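Thermosome subunit (PDB 3AQ1) is a group II chaperonin subunit of an Antarctic archaeon, predominantly monomeric, that probably binds and hydrolyses ATP to assist the folding of unfolded proteins. Local coordinates at residues S75-R79 / M460-V464; K84-L89 / L369-L373; D163-G169 / A322-H328; L170-R176 / K310-V314; L402-L408 / G429-Y433. All coordinates share one frame. Numbering follows the deposited sequence.

Interaction 1. Residues S75-R79 / M460-V464; sequences SEGYR and MEATV
Two helices of the chaperonin's equatorial domain, 71-92 and 449-467, lie side by side and antiparallel here, at 178° with the axes of the short segments 9.8 Å apart. Both segments are regular alpha-helix, and the register runs from Arg79 opposite Met460 (CA-CA 6.5 Å) to Ser75 opposite Val464 (CA-CA 5.3 Å). Met460, chi1 t and then m, m, lays CG 3.8 Å from Tyr78 O and CE 3.9 Å from Arg79 CG, with its SD over one face of the guanidinium. Glu461, m for chi1 and chi2, reaches back at the exposed margin to form a salt bridge, its OE2 2.7 Å from NH1 of Arg79, whose t, t, m chain brings the guanidinium there. Thr463 offers CG2 to the edge of the Tyr78 ring (chi1 m), 3.7 Å from CE2; the tyrosine OH hydrogen-bonds Leu57 O on helix 45-65. Val464, chi1 t, has more surface covered by the other helix than any other residue of its segment: Arg79 NH2 lies 3.7 Å from its CG1, while its CG2 sits 3.6 Å from Ser75 O.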
# COMPACT_ATOMS: atom_id res chain seq x y z
N SER A 75 33.47 -3.55 -7.78
CA SER A 75 32.43 -3.68 -6.76
C SER A 75 32.27 -2.43 -5.91
O SER A 75 31.15 -1.96 -5.70
CB SER A 75 32.73 -4.86 -5.84
OG SER A 75 32.81 -6.06 -6.58
N GLU A 76 33.38 -1.88 -5.42
CA GLU A 76 33.30 -0.66 -4.61
C GLU A 76 32.85 0.53 -5.45
O GLU A 76 32.05 1.34 -4.99
CB GLU A 76 34.61 -0.38 -3.90
CG GLU A 76 34.76 -1.16 -2.61
CD GLU A 76 36.11 -1.86 -2.50
OE1 GLU A 76 37.15 -1.16 -2.51
OE2 GLU A 76 36.12 -3.10 -2.41
N GLY A 77 33.37 0.62 -6.67
CA GLY A 77 32.92 1.63 -7.61
C GLY A 77 31.41 1.60 -7.83
O GLY A 77 30.74 2.62 -7.73
N TYR A 78 30.89 0.41 -8.11
CA TYR A 78 29.45 0.23 -8.28
C TYR A 78 28.69 0.62 -7.02
O TYR A 78 27.70 1.36 -7.09
CB TYR A 78 29.13 -1.22 -8.64
CG TYR A 78 29.31 -1.61 -10.08
CD1 TYR A 78 29.84 -0.72 -11.01
CD2 TYR A 78 28.97 -2.88 -10.52
CE1 TYR A 78 30.01 -1.10 -12.33
CE2 TYR A 78 29.14 -3.26 -11.83
CZ TYR A 78 29.65 -2.37 -12.73
OH TYR A 78 29.80 -2.78 -14.03
N ARG A 79 29.13 0.12 -5.87
CA ARG A 79 28.44 0.39 -4.62
C ARG A 79 28.45 1.88 -4.30
O ARG A 79 27.50 2.42 -3.72
CB ARG A 79 29.05 -0.41 -3.47
CG ARG A 79 28.36 -0.15 -2.13
CD ARG A 79 29.05 -0.89 -1.01
NE ARG A 79 29.13 -2.32 -1.28
CZ ARG A 79 28.11 -3.16 -1.09
NH1 ARG A 79 26.94 -2.71 -0.65
NH2 ARG A 79 28.27 -4.45 -1.36
N MET A 460 22.65 -3.47 -8.06
CA MET A 460 24.02 -3.33 -7.58
C MET A 460 24.44 -4.46 -6.62
O MET A 460 25.49 -5.07 -6.81
CB MET A 460 24.19 -1.94 -6.93
CG MET A 460 25.58 -1.68 -6.38
SD MET A 460 25.75 -2.41 -4.75
CE MET A 460 24.99 -1.13 -3.75
N GLU A 461 23.63 -4.76 -5.61
CA GLU A 461 23.94 -5.82 -4.64
C GLU A 461 24.03 -7.20 -5.27
O GLU A 461 24.81 -8.04 -4.82
CB GLU A 461 22.90 -5.86 -3.52
CG GLU A 461 22.92 -4.67 -2.57
CD GLU A 461 24.19 -4.56 -1.78
OE1 GLU A 461 25.03 -5.49 -1.86
OE2 GLU A 461 24.36 -3.55 -1.07
N ALA A 462 23.22 -7.45 -6.29
CA ALA A 462 23.22 -8.73 -6.98
C ALA A 462 24.46 -8.87 -7.84
O ALA A 462 25.04 -9.96 -7.95
CB ALA A 462 21.98 -8.85 -7.84
N THR A 463 24.84 -7.77 -8.48
CA THR A 463 25.99 -7.76 -9.38
C THR A 463 27.26 -7.92 -8.56
O THR A 463 28.13 -8.72 -8.88
CB THR A 463 26.05 -6.44 -10.15
OG1 THR A 463 24.96 -6.40 -11.07
CG2 THR A 463 27.34 -6.32 -10.93
N VAL A 464 27.34 -7.15 -7.48
CA VAL A 464 28.49 -7.18 -6.61
C VAL A 464 28.62 -8.53 -5.91
O VAL A 464 29.72 -9.05 -5.73
CB VAL A 464 28.42 -6.06 -5.58
CG1 VAL A 464 29.18 -6.42 -4.33
CG2 VAL A 464 28.95 -4.77 -6.21

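Interaction 2. Residues K84-L89 / L369-L373; sequences KCREIL and LSLRL
Helix 71-92 is crossed by helix 364-378 at a steep 112°, the axes of segments 84-89 and 369-373 passing 10.3 Å apart with Cys85 and Leu369 closest in the backbone (CA-CA 6.4 Å). Both segments are helical throughout. Ile88, chi1 m and chi2 t, has its CA-CB bond directed toward the other helix, and its CG2 enters between two side chains, 3.4 Å from Leu369 CD2 and 3.4 Å from Arg372 CD. Leu369 is also m, t; its CB leaves sideways, but the branch swings inward so that CD2 lies 3.8 Å from Cys85 O and CD1 4.1 Å from Leu89 CG. Leu373 takes the other common leucine rotamer, t, p, which brings CD2 to 3.9 Å from Cys85 SG (Cys85 chi1 m) and CD1 to 3.7 Å from Lys84 CG. Lys84, t at chi1 and p at chi2, gives only its aliphatic part to the contact and turns its end away, NZ pairing with Glu87 OE1 at 3.1 Å on its own helix. Arg372 likewise packs through its methylenes while NE forms a salt bridge with Glu368. Phe391 of helix 383-394 touches both Cys85 and Leu373, placing the crossing within the helical bundle of the equatorial domain. With no hydrogen bond between the segments, this crossing is held by apolar packing, and the charged groups of Lys84 and Arg372 are paired within their own helices.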
# COMPACT_ATOMS: atom_id res chain seq x y z
N LYS A 84 25.60 7.14 -4.75
CA LYS A 84 25.55 8.44 -5.42
C LYS A 84 24.24 8.65 -6.20
O LYS A 84 23.85 9.78 -6.45
CB LYS A 84 26.75 8.60 -6.35
CG LYS A 84 26.95 10.01 -6.83
CD LYS A 84 27.07 11.00 -5.67
CE LYS A 84 27.24 12.44 -6.17
NZ LYS A 84 26.83 13.45 -5.16
N CYS A 85 23.57 7.57 -6.60
CA CYS A 85 22.28 7.69 -7.28
C CYS A 85 21.21 8.10 -6.29
O CYS A 85 20.29 8.84 -6.63
CB CYS A 85 21.88 6.38 -7.98
SG CYS A 85 22.73 6.06 -9.56
N ARG A 86 21.33 7.61 -5.06
CA ARG A 86 20.37 7.91 -4.00
C ARG A 86 20.37 9.41 -3.73
O ARG A 86 19.31 10.01 -3.57
CB ARG A 86 20.72 7.13 -2.74
CG ARG A 86 19.76 7.28 -1.57
CD ARG A 86 20.31 6.49 -0.38
NE ARG A 86 19.47 6.53 0.81
CZ ARG A 86 19.77 5.93 1.96
NH1 ARG A 86 20.90 5.24 2.07
NH2 ARG A 86 18.95 6.02 3.00
N GLU A 87 21.57 10.00 -3.69
CA GLU A 87 21.71 11.44 -3.49
C GLU A 87 21.13 12.22 -4.65
O GLU A 87 20.39 13.18 -4.47
CB GLU A 87 23.18 11.84 -3.35
CG GLU A 87 23.91 11.28 -2.15
CD GLU A 87 25.34 11.77 -2.12
OE1 GLU A 87 25.55 12.97 -2.39
OE2 GLU A 87 26.25 10.94 -1.86
N ILE A 88 21.49 11.81 -5.86
CA ILE A 88 20.99 12.48 -7.05
C ILE A 88 19.46 12.40 -7.16
O ILE A 88 18.82 13.36 -7.59
CB ILE A 88 21.62 11.91 -8.32
CG1 ILE A 88 23.13 12.13 -8.30
CG2 ILE A 88 21.02 12.57 -9.55
CD1 ILE A 88 23.82 11.69 -9.57
N LEU A 89 18.89 11.27 -6.77
CA LEU A 89 17.44 11.11 -6.80
C LEU A 89 16.75 12.11 -5.88
O LEU A 89 15.83 12.80 -6.30
CB LEU A 89 17.02 9.69 -6.43
CG LEU A 89 17.01 8.68 -7.58
CD1 LEU A 89 17.01 7.26 -7.04
CD2 LEU A 89 15.82 8.92 -8.51
N LEU A 369 19.82 10.41 -13.97
CA LEU A 369 20.86 9.76 -13.19
C LEU A 369 22.10 9.53 -14.02
O LEU A 369 23.19 9.92 -13.62
CB LEU A 369 20.37 8.43 -12.62
CG LEU A 369 19.42 8.63 -11.45
CD1 LEU A 369 18.91 7.30 -10.97
CD2 LEU A 369 20.16 9.34 -10.36
N SER A 370 21.93 8.91 -15.19
CA SER A 370 23.06 8.61 -16.06
C SER A 370 23.86 9.85 -16.40
O SER A 370 25.09 9.84 -16.32
CB SER A 370 22.58 7.96 -17.34
OG SER A 370 23.65 7.84 -18.27
N LEU A 371 23.17 10.91 -16.78
CA LEU A 371 23.83 12.16 -17.12
C LEU A 371 24.62 12.71 -15.93
O LEU A 371 25.81 12.99 -16.04
CB LEU A 371 22.81 13.18 -17.60
CG LEU A 371 23.36 14.59 -17.78
CD1 LEU A 371 24.22 14.67 -19.03
CD2 LEU A 371 22.24 15.61 -17.83
N ARG A 372 23.96 12.88 -14.79
CA ARG A 372 24.59 13.47 -13.63
C ARG A 372 25.63 12.56 -13.02
O ARG A 372 26.48 13.00 -12.25
CB ARG A 372 23.56 13.82 -12.57
CG ARG A 372 22.62 14.91 -12.98
CD ARG A 372 21.43 14.91 -12.05
NE ARG A 372 20.50 15.98 -12.37
CZ ARG A 372 20.36 17.08 -11.65
NH1 ARG A 372 21.10 17.25 -10.56
NH2 ARG A 372 19.49 18.01 -12.01
N LEU A 373 25.58 11.28 -13.34
CA LEU A 373 26.52 10.35 -12.74
C LEU A 373 27.75 10.24 -13.63
O LEU A 373 28.81 9.81 -13.19
CB LEU A 373 25.87 8.99 -12.50
CG LEU A 373 26.69 8.00 -11.68
CD1 LEU A 373 26.94 8.57 -10.29
CD2 LEU A 373 25.98 6.65 -11.61

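Interaction 3. Residues D163-G169 / A322-H328; sequences DSELIDG and AVTVLLH
Leu326, Ser164 and His328 bury the most surface where segment 163-169 runs antiparallel beside strand 323-329, the segment axes 4.8 Å apart and at 157°. Leu326 makes a hydrogen-bonded pair with Glu165: Glu165 N to Leu326 O and Leu326 N to Glu165 O are both 3.0 Å. Its m, t side chain shares a face with Glu165 and Ile167, and CD1 lies 4.2 Å from Ile167 CG1. Ser164, chi1 m, extends the ladder beyond the strand through its side chain, accepting from His328 N at OG (2.7 Å, nearly linear); its CA also approaches Leu326 O at 3.2 Å, a CA-H...O contact. His328, chi1 m, has its CA-CB bond directed toward segment 163-169, and the edge of its ring meets Ser164 CA. Going the other way, Leu166 and Val325 form a non-hydrogen-bonded pair on the opposite face, Leu166 CD1 to Val325 CG2 3.8 Å, and Ile167 with Thr324 the next hydrogen-bonded one (Ile167 N to Thr324 O 2.9 Å, Thr324 N to Ile167 O 3.0 Å). An inverse gamma turn at Asp168 then ends the pairing. Strand 151-157 lies parallel along the other edge of 323-329, completing a three-stranded mixed sheet, consistent with the intermediate domain of a group II chaperonin.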
# COMPACT_ATOMS: atom_id res chain seq x y z
N ASP A 163 -22.28 7.70 -3.11
CA ASP A 163 -22.94 7.30 -1.88
C ASP A 163 -21.97 6.52 -1.01
O ASP A 163 -22.35 5.98 0.01
CB ASP A 163 -24.14 6.39 -2.18
CG ASP A 163 -25.17 7.03 -3.09
OD1 ASP A 163 -25.32 8.27 -3.04
OD2 ASP A 163 -25.84 6.28 -3.84
N SER A 164 -20.71 6.43 -1.42
CA SER A 164 -19.73 5.75 -0.57
C SER A 164 -19.51 6.51 0.74
O SER A 164 -19.53 7.74 0.77
CB SER A 164 -18.42 5.51 -1.33
OG SER A 164 -18.61 4.49 -2.31
N GLU A 165 -19.33 5.79 1.83
CA GLU A 165 -19.15 6.44 3.12
C GLU A 165 -17.78 6.18 3.72
O GLU A 165 -17.17 5.13 3.49
CB GLU A 165 -20.22 5.99 4.12
CG GLU A 165 -21.64 6.35 3.75
CD GLU A 165 -22.66 5.70 4.66
OE1 GLU A 165 -23.33 4.73 4.25
OE2 GLU A 165 -22.78 6.17 5.81
N LEU A 166 -17.31 7.14 4.50
CA LEU A 166 -16.12 6.95 5.30
C LEU A 166 -16.54 6.85 6.76
O LEU A 166 -16.82 7.85 7.40
CB LEU A 166 -15.16 8.11 5.11
CG LEU A 166 -13.74 7.66 4.80
CD1 LEU A 166 -13.74 6.92 3.46
CD2 LEU A 166 -12.81 8.85 4.76
N ILE A 167 -16.60 5.63 7.27
CA ILE A 167 -16.98 5.41 8.66
C ILE A 167 -15.76 5.45 9.56
O ILE A 167 -14.77 4.78 9.29
CB ILE A 167 -17.64 4.05 8.85
CG1 ILE A 167 -19.01 4.04 8.17
CG2 ILE A 167 -17.74 3.71 10.34
CD1 ILE A 167 -19.69 5.38 8.14
N ASP A 168 -15.85 6.23 10.63
CA ASP A 168 -14.73 6.39 11.56
C ASP A 168 -14.78 5.33 12.63
O ASP A 168 -15.16 5.59 13.76
CB ASP A 168 -14.71 7.79 12.18
CG ASP A 168 -14.05 8.81 11.27
OD1 ASP A 168 -12.89 8.57 10.84
OD2 ASP A 168 -14.68 9.86 10.98
N GLY A 169 -14.38 4.14 12.24
CA GLY A 169 -14.40 2.97 13.09
C GLY A 169 -14.23 1.73 12.24
O GLY A 169 -13.36 1.69 11.37
N ALA A 322 -7.96 3.92 12.23
CA ALA A 322 -8.76 3.07 11.35
C ALA A 322 -10.10 3.61 10.86
O ALA A 322 -10.82 4.31 11.57
CB ALA A 322 -8.95 1.71 12.01
N VAL A 323 -10.43 3.25 9.63
CA VAL A 323 -11.67 3.65 8.98
C VAL A 323 -12.15 2.53 8.07
O VAL A 323 -11.37 1.71 7.60
CB VAL A 323 -11.49 4.90 8.09
CG1 VAL A 323 -10.61 5.91 8.75
CG2 VAL A 323 -10.90 4.50 6.77
N THR A 324 -13.44 2.50 7.81
CA THR A 324 -13.98 1.55 6.87
C THR A 324 -14.62 2.37 5.79
O THR A 324 -15.37 3.30 6.08
CB THR A 324 -15.06 0.68 7.52
OG1 THR A 324 -14.46 -0.08 8.58
CG2 THR A 324 -15.67 -0.27 6.51
N VAL A 325 -14.29 2.06 4.54
CA VAL A 325 -14.97 2.62 3.39
C VAL A 325 -16.13 1.70 3.05
O VAL A 325 -15.90 0.56 2.65
CB VAL A 325 -14.06 2.66 2.15
CG1 VAL A 325 -14.82 3.25 0.99
CG2 VAL A 325 -12.78 3.45 2.40
N LEU A 326 -17.36 2.17 3.22
CA LEU A 326 -18.48 1.48 2.61
C LEU A 326 -18.53 1.93 1.15
O LEU A 326 -19.00 3.02 0.84
CB LEU A 326 -19.79 1.81 3.31
CG LEU A 326 -19.82 1.44 4.79
CD1 LEU A 326 -21.17 1.79 5.37
CD2 LEU A 326 -19.53 -0.03 4.94
N LEU A 327 -18.01 1.08 0.26
CA LEU A 327 -17.91 1.40 -1.17
C LEU A 327 -19.18 1.05 -1.93
O LEU A 327 -19.61 -0.11 -1.92
CB LEU A 327 -16.73 0.65 -1.78
CG LEU A 327 -16.39 0.91 -3.25
CD1 LEU A 327 -16.12 2.39 -3.46
CD2 LEU A 327 -15.18 0.07 -3.64
N HIS A 328 -19.78 2.05 -2.58
CA HIS A 328 -20.97 1.82 -3.42
C HIS A 328 -20.69 1.89 -4.93
O HIS A 328 -19.84 2.66 -5.38
CB HIS A 328 -22.07 2.82 -3.06
CG HIS A 328 -22.74 2.54 -1.76
ND1 HIS A 328 -22.32 3.12 -0.58
CD2 HIS A 328 -23.79 1.75 -1.44
CE1 HIS A 328 -23.09 2.68 0.41
NE2 HIS A 328 -23.98 1.85 -0.09

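Interaction 4. Residues L170-R176 / K310-V314; sequences LVIDKER and KMTYV
Val171 fills the apolar centre: with chi1 t its CG2 sits over the face of the Tyr313 ring, a CH-pi contact 4.0 Å from the centroid, and its CG1 lies 3.9 Å from Met311 CE. Met311 reaches it with chi angles m, t, m, and Tyr313 (chi1 m) shares the same face of the sheet. On the other face Leu170 CB meets Val314 CB at 4.5 Å and Ile172 CB meets Thr312 CB at 4.3 Å. The backbones are extended and antiparallel, axes 4.8 Å apart at 154°. Leu170-Val314 (N to O 3.0 Å, O to N 2.9 Å) and Ile172-Thr312 (N to O 2.9 Å, O to N 2.8 Å) are hydrogen-bonded pairs flanking the non-hydrogen-bonded Val171-Tyr313. Strand 310-317 also pairs with 300-305 in the larger mixed sheet, consistent with the apical domain of the chaperonin, and helix 269-279 packs on Leu170 and Ile172. Past Ile172 an inverse gamma turn centred on Asp173 breaks the ladder, yet Thr312 OG1, chi1 m, donates to Lys174 O at 2.8 Å. At the polar edge Arg176 NH2 and Lys310 NZ come within 4.1 Å, like charges near a shared acid: Glu303 forms a salt bridge with Arg176 and a long, weak ion pair with Lys310, while Arg176 NH1 hydrogen-bonds Met181 O.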
# COMPACT_ATOMS: atom_id res chain seq x y z
N LEU A 170 -15.08 0.73 12.46
CA LEU A 170 -14.98 -0.57 11.81
C LEU A 170 -16.38 -1.13 11.61
O LEU A 170 -17.13 -1.23 12.56
CB LEU A 170 -14.18 -1.53 12.70
CG LEU A 170 -13.97 -2.94 12.17
CD1 LEU A 170 -13.13 -2.87 10.93
CD2 LEU A 170 -13.31 -3.83 13.21
N VAL A 171 -16.73 -1.49 10.38
CA VAL A 171 -18.05 -2.05 10.07
C VAL A 171 -17.98 -3.55 9.74
O VAL A 171 -17.17 -3.96 8.94
CB VAL A 171 -18.69 -1.29 8.89
CG1 VAL A 171 -20.00 -1.94 8.52
CG2 VAL A 171 -18.90 0.18 9.26
N ILE A 172 -18.81 -4.36 10.39
CA ILE A 172 -18.79 -5.82 10.24
C ILE A 172 -20.11 -6.24 9.66
O ILE A 172 -21.16 -5.94 10.22
CB ILE A 172 -18.70 -6.57 11.61
CG1 ILE A 172 -17.52 -6.08 12.44
CG2 ILE A 172 -18.60 -8.08 11.41
CD1 ILE A 172 -16.25 -6.13 11.70
N ASP A 173 -20.08 -6.96 8.54
CA ASP A 173 -21.31 -7.45 7.93
C ASP A 173 -21.86 -8.65 8.70
O ASP A 173 -21.84 -9.78 8.21
CB ASP A 173 -21.09 -7.81 6.48
CG ASP A 173 -22.37 -8.02 5.74
OD1 ASP A 173 -23.39 -7.50 6.22
OD2 ASP A 173 -22.36 -8.71 4.69
N LYS A 174 -22.34 -8.40 9.91
CA LYS A 174 -22.91 -9.42 10.78
C LYS A 174 -23.96 -8.78 11.67
O LYS A 174 -23.88 -7.59 11.98
CB LYS A 174 -21.81 -10.07 11.63
CG LYS A 174 -21.36 -11.43 11.11
CD LYS A 174 -22.42 -12.49 11.35
CE LYS A 174 -22.01 -13.83 10.80
NZ LYS A 174 -22.15 -13.83 9.31
N GLU A 175 -24.97 -9.54 12.06
CA GLU A 175 -25.99 -8.96 12.91
C GLU A 175 -26.01 -9.61 14.29
O GLU A 175 -25.21 -10.50 14.55
CB GLU A 175 -27.36 -8.92 12.20
CG GLU A 175 -28.05 -10.22 11.99
CD GLU A 175 -29.33 -10.06 11.19
OE1 GLU A 175 -30.44 -10.19 11.78
OE2 GLU A 175 -29.23 -9.80 9.97
N ARG A 176 -26.87 -9.13 15.18
CA ARG A 176 -26.98 -9.71 16.51
C ARG A 176 -27.42 -11.15 16.36
O ARG A 176 -28.29 -11.45 15.53
CB ARG A 176 -28.02 -8.98 17.33
CG ARG A 176 -27.60 -7.64 17.85
CD ARG A 176 -28.81 -6.92 18.37
NE ARG A 176 -29.68 -6.54 17.28
CZ ARG A 176 -30.95 -6.17 17.43
NH1 ARG A 176 -31.49 -6.16 18.63
NH2 ARG A 176 -31.68 -5.82 16.37
N LYS A 310 -28.79 -6.11 7.82
CA LYS A 310 -28.30 -5.31 8.94
C LYS A 310 -26.80 -5.52 9.12
O LYS A 310 -26.26 -6.58 8.78
CB LYS A 310 -29.04 -5.67 10.23
CG LYS A 310 -30.56 -5.72 10.10
CD LYS A 310 -31.22 -6.09 11.42
CE LYS A 310 -32.72 -6.34 11.30
NZ LYS A 310 -33.37 -6.53 12.65
N MET A 311 -26.12 -4.51 9.66
CA MET A 311 -24.68 -4.59 9.91
C MET A 311 -24.26 -4.10 11.31
O MET A 311 -24.99 -3.35 11.97
CB MET A 311 -23.92 -3.84 8.82
CG MET A 311 -23.85 -4.61 7.49
SD MET A 311 -22.54 -4.06 6.36
CE MET A 311 -22.99 -2.34 6.11
N THR A 312 -23.08 -4.51 11.76
CA THR A 312 -22.59 -4.07 13.08
C THR A 312 -21.52 -2.98 13.01
O THR A 312 -20.41 -3.24 12.58
CB THR A 312 -22.06 -5.24 13.89
OG1 THR A 312 -23.13 -6.12 14.22
CG2 THR A 312 -21.45 -4.74 15.17
N TYR A 313 -21.87 -1.77 13.43
CA TYR A 313 -20.93 -0.64 13.48
C TYR A 313 -20.19 -0.52 14.84
O TYR A 313 -20.81 -0.47 15.90
CB TYR A 313 -21.66 0.68 13.18
CG TYR A 313 -22.17 0.84 11.77
CD1 TYR A 313 -21.66 1.84 10.94
CD2 TYR A 313 -23.18 0.03 11.26
CE1 TYR A 313 -22.13 2.01 9.65
CE2 TYR A 313 -23.65 0.19 9.96
CZ TYR A 313 -23.12 1.18 9.17
OH TYR A 313 -23.59 1.34 7.89
N VAL A 314 -18.86 -0.48 14.79
CA VAL A 314 -18.03 -0.28 15.98
C VAL A 314 -17.26 1.04 15.84
O VAL A 314 -16.22 1.09 15.23
CB VAL A 314 -17.04 -1.44 16.14
CG1 VAL A 314 -16.23 -1.27 17.39
CG2 VAL A 314 -17.78 -2.76 16.18

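Interaction 5. Residues L402-L408 / G429-Y433; sequences LAENAGL and GLNVY
The unusual feature is that a helix's C-terminal end, with its Schellman motif, takes part together with its last turn: the close of helix 397-405 packs on the segment leaving strand 428-430, one strand of a two-stranded antiparallel sheet with 437-439 in the chaperonin's equatorial domain. Residues 402-405 are helical; Gly407 then turns to positive phi (58°, psi 44°), and Leu408 N bonds back to Ala403 O at 2.7 Å. That reversal brings Leu408, chi1 m and chi2 t, round to the side where Leu402 and Ala406 already face the other segment. Leu430, t, p, packs on Leu402, Ala403 and Leu408: its CD2 is 4.3 Å from Leu402 CB, 3.7 Å from Ala403 CA and 4.0 Å from Leu408 CD1. Ile413 of the next helix, 410-422, touches both Ala403 and Leu430. Two residues on, Val432 with chi1 near 156° brings CG2 to 4.2 Å from Leu402 CB. Ala406 and Val432 are closest in the backbone, CA-CA 6.0 Å. No hydrogen bond links the segments, so their meeting is apolar. Asn431 points away and forms an Asx turn, its OD1 accepting from Tyr433 N at 3.0 Å. Across the interface the tightest approach is Ala406 CB to Val432 CG1, 3.6 Å.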
# COMPACT_ATOMS: atom_id res chain seq x y z
N LEU A 402 12.73 0.29 -23.08
CA LEU A 402 11.39 0.83 -23.34
C LEU A 402 11.16 1.07 -24.83
O LEU A 402 10.14 0.66 -25.37
CB LEU A 402 11.13 2.11 -22.53
CG LEU A 402 10.96 1.89 -21.02
CD1 LEU A 402 10.88 3.21 -20.25
CD2 LEU A 402 9.75 1.00 -20.76
N ALA A 403 12.11 1.72 -25.49
CA ALA A 403 12.01 2.01 -26.92
C ALA A 403 11.90 0.72 -27.73
O ALA A 403 11.06 0.61 -28.61
CB ALA A 403 13.19 2.83 -27.39
N GLU A 404 12.78 -0.23 -27.43
CA GLU A 404 12.83 -1.48 -28.19
C GLU A 404 11.51 -2.26 -28.11
O GLU A 404 10.95 -2.64 -29.14
CB GLU A 404 14.04 -2.34 -27.76
CG GLU A 404 15.38 -1.90 -28.42
CD GLU A 404 16.65 -2.55 -27.82
OE1 GLU A 404 16.57 -3.24 -26.77
OE2 GLU A 404 17.74 -2.35 -28.41
N ASN A 405 10.99 -2.46 -26.90
CA ASN A 405 9.72 -3.17 -26.75
C ASN A 405 8.58 -2.49 -27.50
O ASN A 405 7.83 -3.15 -28.21
CB ASN A 405 9.37 -3.33 -25.28
CG ASN A 405 10.40 -4.14 -24.53
OD1 ASN A 405 11.18 -4.88 -25.13
ND2 ASN A 405 10.42 -4.00 -23.21
N ALA A 406 8.47 -1.18 -27.35
CA ALA A 406 7.47 -0.41 -28.08
C ALA A 406 7.74 -0.46 -29.58
O ALA A 406 7.07 0.21 -30.37
CB ALA A 406 7.44 1.03 -27.58
N GLY A 407 8.74 -1.26 -29.97
CA GLY A 407 9.15 -1.39 -31.36
C GLY A 407 9.56 -0.06 -31.98
O GLY A 407 9.19 0.25 -33.11
N LEU A 408 10.33 0.72 -31.23
CA LEU A 408 10.78 2.03 -31.69
C LEU A 408 12.29 2.04 -31.92
O LEU A 408 13.00 1.11 -31.51
CB LEU A 408 10.38 3.11 -30.68
CG LEU A 408 8.88 3.37 -30.51
CD1 LEU A 408 8.58 4.04 -29.19
CD2 LEU A 408 8.38 4.21 -31.65
N GLY A 429 10.52 11.90 -20.61
CA GLY A 429 10.65 10.46 -20.80
C GLY A 429 9.82 9.96 -21.97
O GLY A 429 9.02 10.70 -22.56
N LEU A 430 10.01 8.69 -22.31
CA LEU A 430 9.31 8.11 -23.45
C LEU A 430 7.87 7.76 -23.10
O LEU A 430 7.62 7.03 -22.15
CB LEU A 430 10.05 6.88 -23.98
CG LEU A 430 9.34 6.13 -25.12
CD1 LEU A 430 8.99 7.08 -26.27
CD2 LEU A 430 10.17 4.95 -25.63
N ASN A 431 6.92 8.29 -23.86
CA ASN A 431 5.54 7.85 -23.74
C ASN A 431 5.35 6.64 -24.64
O ASN A 431 5.17 6.80 -25.84
CB ASN A 431 4.59 8.96 -24.18
CG ASN A 431 3.15 8.51 -24.15
OD1 ASN A 431 2.85 7.35 -24.41
ND2 ASN A 431 2.25 9.44 -23.84
N VAL A 432 5.39 5.44 -24.07
CA VAL A 432 5.54 4.24 -24.90
C VAL A 432 4.46 4.08 -25.98
O VAL A 432 4.71 3.45 -27.02
CB VAL A 432 5.68 2.97 -24.05
CG1 VAL A 432 5.24 1.74 -24.84
CG2 VAL A 432 7.12 2.81 -23.60
N TYR A 433 3.30 4.67 -25.76
CA TYR A 433 2.19 4.54 -26.70
C TYR A 433 2.27 5.51 -27.88
O TYR A 433 2.14 5.11 -29.04
CB TYR A 433 0.86 4.65 -25.96
CG TYR A 433 0.83 3.80 -24.70
CD1 TYR A 433 0.90 2.41 -24.78
CD2 TYR A 433 0.76 4.38 -23.44
CE1 TYR A 433 0.90 1.63 -23.64
CE2 TYR A 433 0.75 3.62 -22.30
CZ TYR A 433 0.82 2.24 -22.40
OH TYR A 433 0.81 1.48 -21.26

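In the fold
The contacts fall into two groups: 1, 2 and 5 in the equatorial part, and 3 and 4 in the probable intermediate and apical parts, with interactions 1 and 2 on the opposite side of the chain's centre from 3 and 4. Interactions 1 and 2 share helix 71-92, their centres 15 Å apart; the centre of interaction 5 lies 23 Å from that of interaction 2. Interactions 3 and 4 touch, centres 13 Å apart: strands 165-167 and 169-172 are consecutive, as are 310-317 and 323-329, so the chain passes twice between the two sheets, and Thr324 OG1 probably hydrogen-bonds Val171 N (3.2 Å) at the junction. Interaction 4 is nested within 3, and both within 2 and 1. The centres of interactions 1 and 4 stand about 54 Å apart.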